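Local coordinates for RagB/SusD family nutrient uptake outer membrane protein (Bacteroides thetaiotaomicron, PDB 7KV2), which probably binds beta-glucans at the bacterial surface, as a SusD-family outer-membrane protein involved in nutrient uptake, at residues N156-K160 with E226-Q231; G163-Y167 with E179-A183; I148-V152 with S193-V197. Numbering follows the deposited sequence.

Contact 1: residues N156-K160 with E226-Q231; sequences NWVWK and EIVMYQ. With EDO (1,2-ethanediol), chain E.
Helical segments 156-160 and 226-231 run nearly parallel, their axes 12.1 Å apart at 10°, with Asn-156 level with Ile-227 (CA-CA 7.6 Å) and Lys-160 with Tyr-230 (8.5 Å). Long side chains bridge this wide spacing. Glu-226, extended (chi1 and chi2 t), receives two donors on OE2: Lys-160 NZ (2.9 Å, a salt bridge) and Asn-156 ND2 (3.1 Å). Its OE1 is hydrogen-bonded to Tyr-403 OH and to ethanediol O2 (3.1 Å). A water links Lys-160 NZ to Glu-226 O (3.1 Å each); another joins Lys-160 O (2.6 Å) to Tyr-230 OH (2.7 Å). The single N-H of Trp-159 NE1 is shared between Ala-183 O, its main partner, and a water (3.3 Å) that is 2.7 Å from Gln-231 OE1; Gln-231 NE2 is hydrogen-bonded to Asp-184 OD1. Asn-156 OD1, 3.4 Å from Ile-227 CG2, has no polar partner. Between them lies an offset edge-to-face pair, the edge of Tyr-230 toward the face of the Trp-159 six-membered ring (chi1 t; centroids 5.6 Å, planes at 83°), Lys-160 CE making a CH-pi contact over Tyr-230. Such parallel helices, with helix 183-200 between them in the chain, are consistent with first helices of successive tetratricopeptide-like repeats.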
loop_
_atom_site.group_PDB
_atom_site.type_symbol
_atom_site.label_atom_id
_atom_site.label_comp_id
_atom_site.label_asym_id
_atom_site.label_seq_id
_atom_site.Cartn_x
_atom_site.Cartn_y
_atom_site.Cartn_z
ATOM N N ASN A 156 -3.331 -2.355 -11.330
ATOM C CA ASN A 156 -2.118 -2.802 -10.636
ATOM C C ASN A 156 -2.530 -3.621 -9.407
ATOM O O ASN A 156 -1.858 -4.621 -9.111
ATOM C CB ASN A 156 -1.231 -1.595 -10.298
ATOM C CG ASN A 156 0.055 -2.036 -9.669
ATOM O OD1 ASN A 156 0.769 -2.871 -10.245
ATOM N ND2 ASN A 156 0.345 -1.483 -8.484
ATOM N N TRP A 157 -3.615 -3.262 -8.720
ATOM C CA TRP A 157 -4.047 -4.030 -7.530
ATOM C C TRP A 157 -4.368 -5.469 -8.011
ATOM O O TRP A 157 -3.929 -6.439 -7.402
ATOM C CB TRP A 157 -5.282 -3.390 -6.909
ATOM C CG TRP A 157 -5.069 -2.153 -6.074
ATOM C CD1 TRP A 157 -3.898 -1.617 -5.638
ATOM C CD2 TRP A 157 -6.116 -1.347 -5.512
ATOM N NE1 TRP A 157 -4.147 -0.522 -4.850
ATOM C CE2 TRP A 157 -5.493 -0.341 -4.739
ATOM C CE3 TRP A 157 -7.511 -1.384 -5.567
ATOM C CZ2 TRP A 157 -6.215 0.642 -4.074
ATOM C CZ3 TRP A 157 -8.235 -0.441 -4.851
ATOM C CH2 TRP A 157 -7.583 0.551 -4.100
ATOM N N VAL A 158 -5.160 -5.612 -9.072
ATOM C CA VAL A 158 -5.558 -6.981 -9.523
ATOM C C VAL A 158 -4.435 -7.659 -10.298
ATOM O O VAL A 158 -4.337 -8.885 -10.176
ATOM C CB VAL A 158 -6.911 -7.003 -10.256
ATOM C CG1 VAL A 158 -8.070 -6.930 -9.279
ATOM C CG2 VAL A 158 -7.029 -5.919 -11.306
ATOM N N TRP A 159 -3.616 -6.919 -11.023
ATOM C CA TRP A 159 -2.444 -7.458 -11.758
ATOM C C TRP A 159 -1.495 -8.134 -10.761
ATOM O O TRP A 159 -1.077 -9.318 -10.967
ATOM C CB TRP A 159 -1.770 -6.361 -12.560
ATOM C CG TRP A 159 -0.532 -6.748 -13.309
ATOM C CD1 TRP A 159 -0.438 -7.657 -14.332
ATOM C CD2 TRP A 159 0.793 -6.224 -13.117
ATOM N NE1 TRP A 159 0.847 -7.727 -14.786
ATOM C CE2 TRP A 159 1.636 -6.881 -14.040
ATOM C CE3 TRP A 159 1.362 -5.298 -12.234
ATOM C CZ2 TRP A 159 2.992 -6.600 -14.127
ATOM C CZ3 TRP A 159 2.706 -5.015 -12.316
ATOM C CH2 TRP A 159 3.514 -5.642 -13.273
ATOM N N LYS A 160 -1.150 -7.422 -9.685
ATOM C CA LYS A 160 -0.198 -7.968 -8.699
ATOM C C LYS A 160 -0.810 -9.170 -7.988
ATOM O O LYS A 160 -0.088 -10.154 -7.852
ATOM C CB LYS A 160 0.280 -6.887 -7.706
ATOM C CG LYS A 160 1.363 -6.018 -8.310
ATOM C CD LYS A 160 2.152 -5.258 -7.282
ATOM C CE LYS A 160 3.468 -4.794 -7.840
ATOM N NZ LYS A 160 4.252 -4.124 -6.783
ATOM N N GLU A 226 7.297 1.119 -10.532
ATOM C CA GLU A 226 6.716 -0.022 -9.800
ATOM C C GLU A 226 6.403 -1.164 -10.775
ATOM O O GLU A 226 6.889 -2.305 -10.539
ATOM C CB GLU A 226 5.459 0.354 -9.036
ATOM C CG GLU A 226 4.859 -0.849 -8.310
ATOM C CD GLU A 226 3.736 -0.565 -7.323
ATOM O OE1 GLU A 226 3.506 0.622 -6.940
ATOM O OE2 GLU A 226 3.068 -1.521 -6.984
ATOM N N ILE A 227 5.623 -0.902 -11.818
ATOM C CA ILE A 227 5.138 -2.009 -12.706
ATOM C C ILE A 227 6.303 -2.480 -13.612
ATOM O O ILE A 227 6.445 -3.724 -13.815
ATOM C CB ILE A 227 3.847 -1.598 -13.449
ATOM C CG1 ILE A 227 4.080 -0.538 -14.525
ATOM C CG2 ILE A 227 2.761 -1.164 -12.471
ATOM C CD1 ILE A 227 2.902 -0.349 -15.420
ATOM N N VAL A 228 7.161 -1.570 -14.064
ATOM C CA VAL A 228 8.386 -1.883 -14.868
ATOM C C VAL A 228 9.271 -2.836 -14.067
ATOM O O VAL A 228 9.726 -3.877 -14.627
ATOM C CB VAL A 228 9.157 -0.626 -15.296
ATOM C CG1 VAL A 228 10.546 -0.951 -15.786
ATOM C CG2 VAL A 228 8.393 0.166 -16.337
ATOM N N MET A 229 9.468 -2.548 -12.778
ATOM C CA MET A 229 10.399 -3.364 -11.976
ATOM C C MET A 229 9.729 -4.680 -11.614
ATOM O O MET A 229 10.434 -5.722 -11.635
ATOM C CB MET A 229 10.897 -2.601 -10.748
ATOM C CG MET A 229 11.776 -1.437 -11.148
ATOM S SD MET A 229 12.113 -0.258 -9.783
ATOM C CE MET A 229 13.369 -1.219 -8.958
ATOM N N TYR A 230 8.427 -4.693 -11.337
ATOM C CA TYR A 230 7.776 -5.970 -10.959
ATOM C C TYR A 230 7.768 -6.921 -12.180
ATOM O O TYR A 230 7.814 -8.135 -12.004
ATOM C CB TYR A 230 6.356 -5.791 -10.441
ATOM C CG TYR A 230 5.839 -7.045 -9.785
ATOM C CD1 TYR A 230 6.436 -7.538 -8.637
ATOM C CD2 TYR A 230 4.800 -7.778 -10.327
ATOM C CE1 TYR A 230 6.012 -8.718 -8.048
ATOM C CE2 TYR A 230 4.344 -8.947 -9.736
ATOM C CZ TYR A 230 4.976 -9.437 -8.603
ATOM O OH TYR A 230 4.540 -10.572 -7.989
ATOM N N GLN A 231 7.658 -6.353 -13.376
ATOM C CA GLN A 231 7.608 -7.119 -14.659
ATOM C C GLN A 231 9.009 -7.610 -15.038
ATOM O O GLN A 231 9.094 -8.511 -15.875
ATOM C CB GLN A 231 7.073 -6.220 -15.768
ATOM C CG GLN A 231 6.952 -6.923 -17.131
ATOM C CD GLN A 231 5.916 -8.015 -17.119
ATOM O OE1 GLN A 231 5.110 -8.125 -16.201
ATOM N NE2 GLN A 231 5.890 -8.833 -18.175
HETATM C C1 EDO E . 0.328 -2.399 -5.209
HETATM O O1 EDO E . 0.169 -3.491 -4.321
HETATM C C2 EDO E . 0.949 -1.188 -4.615
HETATM O O2 EDO E . 0.883 0.024 -5.386
HETATM O O HOH W 1 3.063 -9.800 -15.982
HETATM O O HOH W 2 2.104 -11.385 -8.657
HETATM O O HOH W 3 7.152 -3.576 -7.773
#

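Contact 2: residues G163-Y167 with E179-A183; sequences GNVPY and EQLTA
This is a short antiparallel pairing of two loop segments in the connection between helices 137-162 and 183-200, their end-to-end directions 150° apart. Pro-166 faces Gln-180 (CA-CA 4.0 Å) as a single non-hydrogen-bonded bridge pair, a site where proline's missing N-H costs nothing. The flanking hydrogen bonds run from Leu-181 N to Val-165 O (3.0 Å) and from Tyr-167 N to Glu-179 O (2.7 Å); CA-H...O contacts join Pro-166 CA to Glu-179 O (3.2 Å) and Asn-164 CA to Leu-181 O (3.1 Å). The loop thus draws together the ends of an antiparallel helix pair like that of a tetratricopeptide repeat. Gly-163 leaves helix 137-162 with positive phi (81°), and its O lies 3.2 Å from Ala-183 CA. Asn-164 (chi1 m) turns OD1 onto Ala-183 N (2.9 Å) at the start of helix 183-200. Thr-182 (chi1 p) N-caps that helix, its OG1 accepting from Gln-185 N. Gln-180, with chi1 and chi2 t, reaches NE2 to Asn-164 O (2.8 Å), while its OE1 is hydrogen-bonded to Val-511 N. Diagonally across the bridge, Leu-181 CD1 packs 3.3 Å from Tyr-167 CB, and Val-165 points away from segment 179-183 and packs on Trp-112 and Tyr-116.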
loop_
_atom_site.group_PDB
_atom_site.type_symbol
_atom_site.label_atom_id
_atom_site.label_comp_id
_atom_site.label_asym_id
_atom_site.label_seq_id
_atom_site.Cartn_x
_atom_site.Cartn_y
_atom_site.Cartn_z
ATOM N N GLY A 163 -3.039 -11.419 -11.353
ATOM C CA GLY A 163 -2.208 -11.520 -12.570
ATOM C C GLY A 163 -3.041 -11.607 -13.856
ATOM O O GLY A 163 -3.015 -10.642 -14.647
ATOM N N ASN A 164 -3.691 -12.749 -14.084
ATOM C CA ASN A 164 -4.426 -13.079 -15.349
ATOM C C ASN A 164 -5.909 -12.757 -15.168
ATOM O O ASN A 164 -6.650 -13.648 -14.694
ATOM C CB ASN A 164 -4.227 -14.559 -15.716
ATOM C CG ASN A 164 -2.789 -15.001 -15.710
ATOM O OD1 ASN A 164 -1.982 -14.599 -16.532
ATOM N ND2 ASN A 164 -2.442 -15.842 -14.762
ATOM N N VAL A 165 -6.341 -11.518 -15.435
ATOM C CA VAL A 165 -7.659 -10.992 -14.950
ATOM C C VAL A 165 -8.377 -10.285 -16.094
ATOM O O VAL A 165 -7.725 -9.939 -17.074
ATOM C CB VAL A 165 -7.468 -10.027 -13.759
ATOM C CG1 VAL A 165 -6.935 -10.788 -12.563
ATOM C CG2 VAL A 165 -6.581 -8.873 -14.137
ATOM N N PRO A 166 -9.703 -10.046 -15.974
ATOM C CA PRO A 166 -10.472 -9.332 -16.995
ATOM C C PRO A 166 -9.928 -7.923 -17.257
ATOM O O PRO A 166 -9.513 -7.253 -16.285
ATOM C CB PRO A 166 -11.884 -9.211 -16.425
ATOM C CG PRO A 166 -11.971 -10.203 -15.306
ATOM C CD PRO A 166 -10.551 -10.479 -14.862
ATOM N N TYR A 167 -9.931 -7.483 -18.522
ATOM C CA TYR A 167 -9.493 -6.124 -18.923
ATOM C C TYR A 167 -10.601 -5.470 -19.751
ATOM O O TYR A 167 -11.249 -6.160 -20.573
ATOM C CB TYR A 167 -8.152 -6.131 -19.662
ATOM C CG TYR A 167 -7.708 -4.738 -20.030
ATOM C CD1 TYR A 167 -7.032 -3.948 -19.108
ATOM C CD2 TYR A 167 -8.037 -4.157 -21.256
ATOM C CE1 TYR A 167 -6.662 -2.644 -19.400
ATOM C CE2 TYR A 167 -7.668 -2.851 -21.564
ATOM C CZ TYR A 167 -6.983 -2.088 -20.625
ATOM O OH TYR A 167 -6.602 -0.795 -20.859
ATOM N N GLU A 179 -10.956 -11.062 -23.211
ATOM C CA GLU A 179 -11.464 -10.280 -22.053
ATOM C C GLU A 179 -10.671 -10.615 -20.777
ATOM O O GLU A 179 -10.230 -9.640 -20.154
ATOM C CB GLU A 179 -12.945 -10.487 -21.802
ATOM C CG GLU A 179 -13.586 -9.287 -21.156
ATOM C CD GLU A 179 -14.687 -9.717 -20.234
ATOM O OE1 GLU A 179 -14.494 -10.752 -19.585
ATOM O OE2 GLU A 179 -15.745 -9.062 -20.220
ATOM N N GLN A 180 -10.490 -11.895 -20.402
ATOM C CA GLN A 180 -9.393 -12.298 -19.473
ATOM C C GLN A 180 -8.066 -12.114 -20.208
ATOM O O GLN A 180 -7.876 -12.776 -21.230
ATOM C CB GLN A 180 -9.501 -13.733 -18.964
ATOM C CG GLN A 180 -8.532 -14.035 -17.815
ATOM C CD GLN A 180 -8.582 -15.447 -17.266
ATOM O OE1 GLN A 180 -9.010 -16.376 -17.948
ATOM N NE2 GLN A 180 -8.118 -15.634 -16.029
ATOM N N LEU A 181 -7.159 -11.265 -19.713
ATOM C CA LEU A 181 -5.794 -11.171 -20.280
ATOM C C LEU A 181 -4.831 -12.019 -19.453
ATOM O O LEU A 181 -5.147 -12.307 -18.280
ATOM C CB LEU A 181 -5.335 -9.713 -20.319
ATOM C CG LEU A 181 -6.151 -8.752 -21.178
ATOM C CD1 LEU A 181 -5.469 -7.399 -21.211
ATOM C CD2 LEU A 181 -6.325 -9.288 -22.597
ATOM N N THR A 182 -3.688 -12.376 -20.046
ATOM C CA THR A 182 -2.499 -12.893 -19.316
ATOM C C THR A 182 -1.950 -11.700 -18.509
ATOM O O THR A 182 -2.175 -10.537 -18.923
ATOM C CB THR A 182 -1.410 -13.470 -20.235
ATOM O OG1 THR A 182 -0.831 -12.370 -20.941
ATOM C CG2 THR A 182 -1.904 -14.525 -21.214
ATOM N N ALA A 183 -1.265 -11.957 -17.405
ATOM C CA ALA A 183 -0.540 -10.919 -16.633
ATOM C C ALA A 183 0.327 -10.082 -17.579
ATOM O O ALA A 183 0.259 -8.826 -17.497
ATOM C CB ALA A 183 0.277 -11.597 -15.547
#

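Contact 3: residues I148-V152 with S193-V197; sequences IALRV and SLEEV
Two helical segments, 148-152 on helix 137-162 and 193-197 on helix 183-200, pack antiparallel in the manner of the two helices of a tetratricopeptide-like hairpin, as expected for the SusD family. Their axes approach to 9.4 Å with a signed crossing angle of -155°, and the nearest CA pairs are Ile-148 with Ser-193 (6.6 Å) and Ala-149 with Leu-194 (6.4 Å). Both backbones are regular alpha helix, so the i+4 to i backbone hydrogen bonds Val-152 N to Ile-148 O (3.1 Å) and Val-197 N to Ser-193 O (3.0 Å) run along them; what holds the segments to each other is van der Waals packing. Ser-193 points toward the partner helix and fits between two aliphatic residues one turn apart: its CB lies 3.6 Å from Ile-148 CG2 and 3.6 Å from Val-152 CG2. Its small side chain suits this close approach, and with chi1 m its hydroxyl turns back to Lys-189 O in its own helix. Leu-194 starts off sideways, but its m,t rotamer brings CD2 to 3.7 Å from Val-152 CG1; it also packs on Tyr-224 and Ile-227 of helix 217-231, whose Leu-223 touches Val-152, so a third helix closes this side. Glu-196 sits at the exposed margin, where OE1 comes within 4.5 Å of Ile-148 CD1. Val-197 (chi1 t), one turn after Ser-193, again points inward: its CG2 is 4.5 Å from Ala-149 CB, 3.9 Å from Ala-149 N and 3.6 Å from Ile-148 CG2.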
loop_
_atom_site.group_PDB
_atom_site.type_symbol
_atom_site.label_atom_id
_atom_site.label_comp_id
_atom_site.label_asym_id
_atom_site.label_seq_id
_atom_site.Cartn_x
_atom_site.Cartn_y
_atom_site.Cartn_z
ATOM N N ILE A 148 -6.927 7.966 -16.529
ATOM C CA ILE A 148 -6.131 6.855 -17.118
ATOM C C ILE A 148 -5.076 6.396 -16.089
ATOM O O ILE A 148 -4.820 5.195 -15.948
ATOM C CB ILE A 148 -5.501 7.258 -18.461
ATOM C CG1 ILE A 148 -6.557 7.614 -19.517
ATOM C CG2 ILE A 148 -4.588 6.140 -18.930
ATOM C CD1 ILE A 148 -5.947 8.238 -20.777
ATOM N N ALA A 149 -4.484 7.326 -15.349
ATOM C CA ALA A 149 -3.471 6.991 -14.332
ATOM C C ALA A 149 -4.146 6.226 -13.197
ATOM O O ALA A 149 -3.588 5.197 -12.787
ATOM C CB ALA A 149 -2.792 8.247 -13.825
ATOM N N LEU A 150 -5.301 6.686 -12.716
ATOM C CA LEU A 150 -6.092 5.939 -11.698
ATOM C C LEU A 150 -6.439 4.562 -12.240
ATOM O O LEU A 150 -6.413 3.582 -11.481
ATOM C CB LEU A 150 -7.344 6.707 -11.303
ATOM C CG LEU A 150 -7.120 7.925 -10.397
ATOM C CD1 LEU A 150 -8.413 8.719 -10.300
ATOM C CD2 LEU A 150 -6.659 7.521 -8.992
ATOM N N ARG A 151 -6.764 4.464 -13.530
ATOM C CA ARG A 151 -7.192 3.154 -14.058
ATOM C C ARG A 151 -6.035 2.162 -13.962
ATOM O O ARG A 151 -6.289 1.036 -13.589
ATOM C CB ARG A 151 -7.680 3.279 -15.505
ATOM C CG ARG A 151 -8.312 2.002 -16.026
ATOM C CD ARG A 151 -9.158 2.274 -17.282
ATOM N NE ARG A 151 -8.308 2.700 -18.379
ATOM C CZ ARG A 151 -8.728 3.366 -19.468
ATOM N NH1 ARG A 151 -9.996 3.700 -19.608
ATOM N NH2 ARG A 151 -7.866 3.708 -20.397
ATOM N N VAL A 152 -4.812 2.569 -14.283
ATOM C CA VAL A 152 -3.594 1.719 -14.188
ATOM C C VAL A 152 -3.365 1.375 -12.709
ATOM O O VAL A 152 -3.001 0.212 -12.424
ATOM C CB VAL A 152 -2.377 2.391 -14.841
ATOM C CG1 VAL A 152 -1.112 1.555 -14.676
ATOM C CG2 VAL A 152 -2.615 2.660 -16.332
ATOM N N SER A 193 -0.591 2.822 -21.308
ATOM C CA SER A 193 -1.472 3.868 -20.726
ATOM C C SER A 193 -0.655 4.913 -19.959
ATOM O O SER A 193 -0.919 6.110 -20.123
ATOM C CB SER A 193 -2.524 3.269 -19.833
ATOM O OG SER A 193 -3.498 2.568 -20.590
ATOM N N LEU A 194 0.309 4.480 -19.148
ATOM C CA LEU A 194 1.175 5.422 -18.396
ATOM C C LEU A 194 1.984 6.274 -19.391
ATOM O O LEU A 194 2.144 7.477 -19.112
ATOM C CB LEU A 194 2.088 4.668 -17.430
ATOM C CG LEU A 194 1.375 3.947 -16.284
ATOM C CD1 LEU A 194 2.385 3.471 -15.251
ATOM C CD2 LEU A 194 0.326 4.826 -15.622
ATOM N N GLU A 195 2.515 5.679 -20.464
ATOM C CA GLU A 195 3.283 6.421 -21.506
ATOM C C GLU A 195 2.390 7.536 -22.071
ATOM O O GLU A 195 2.855 8.677 -22.195
ATOM C CB GLU A 195 3.774 5.457 -22.582
ATOM C CG GLU A 195 4.931 4.591 -22.114
ATOM C CD GLU A 195 5.376 3.420 -22.997
ATOM O OE1 GLU A 195 4.654 3.064 -23.948
ATOM O OE2 GLU A 195 6.441 2.858 -22.693
ATOM N N GLU A 196 1.133 7.220 -22.351
ATOM C CA GLU A 196 0.163 8.189 -22.927
ATOM C C GLU A 196 -0.102 9.313 -21.940
ATOM O O GLU A 196 -0.235 10.465 -22.366
ATOM C CB GLU A 196 -1.174 7.529 -23.214
ATOM C CG GLU A 196 -1.129 6.598 -24.395
ATOM C CD GLU A 196 -2.449 5.875 -24.578
ATOM O OE1 GLU A 196 -3.482 6.351 -24.010
ATOM O OE2 GLU A 196 -2.440 4.829 -25.256
ATOM N N VAL A 197 -0.298 8.980 -20.667
ATOM C CA VAL A 197 -0.561 10.006 -19.631
ATOM C C VAL A 197 0.669 10.909 -19.552
ATOM O O VAL A 197 0.508 12.141 -19.442
ATOM C CB VAL A 197 -0.840 9.358 -18.257
ATOM C CG1 VAL A 197 -0.610 10.361 -17.156
ATOM C CG2 VAL A 197 -2.218 8.749 -18.219
#

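How the contacts relate
All three contacts gather around helix 137-162 and its two successors, 183-200 and 217-231. Contacts 1 and 3 share the first of these helices; their centres are 13 Å apart, they touch where Ile-227 CD1 lies 3.9 Å from Leu-194 CD1, and their segments alternate along the chain. Contact 2 is nested within the loops closed by both others. Its centre is 13 Å from contact 1, which it meets where Gly-163 N lies 3.1 Å from Val-158 O, and about 17 Å from contact 3, without touching it. Together they describe an antiparallel hairpin, its connecting loop and the next helix, consistent with the tetratricopeptide-like helical scaffold of SusD proteins.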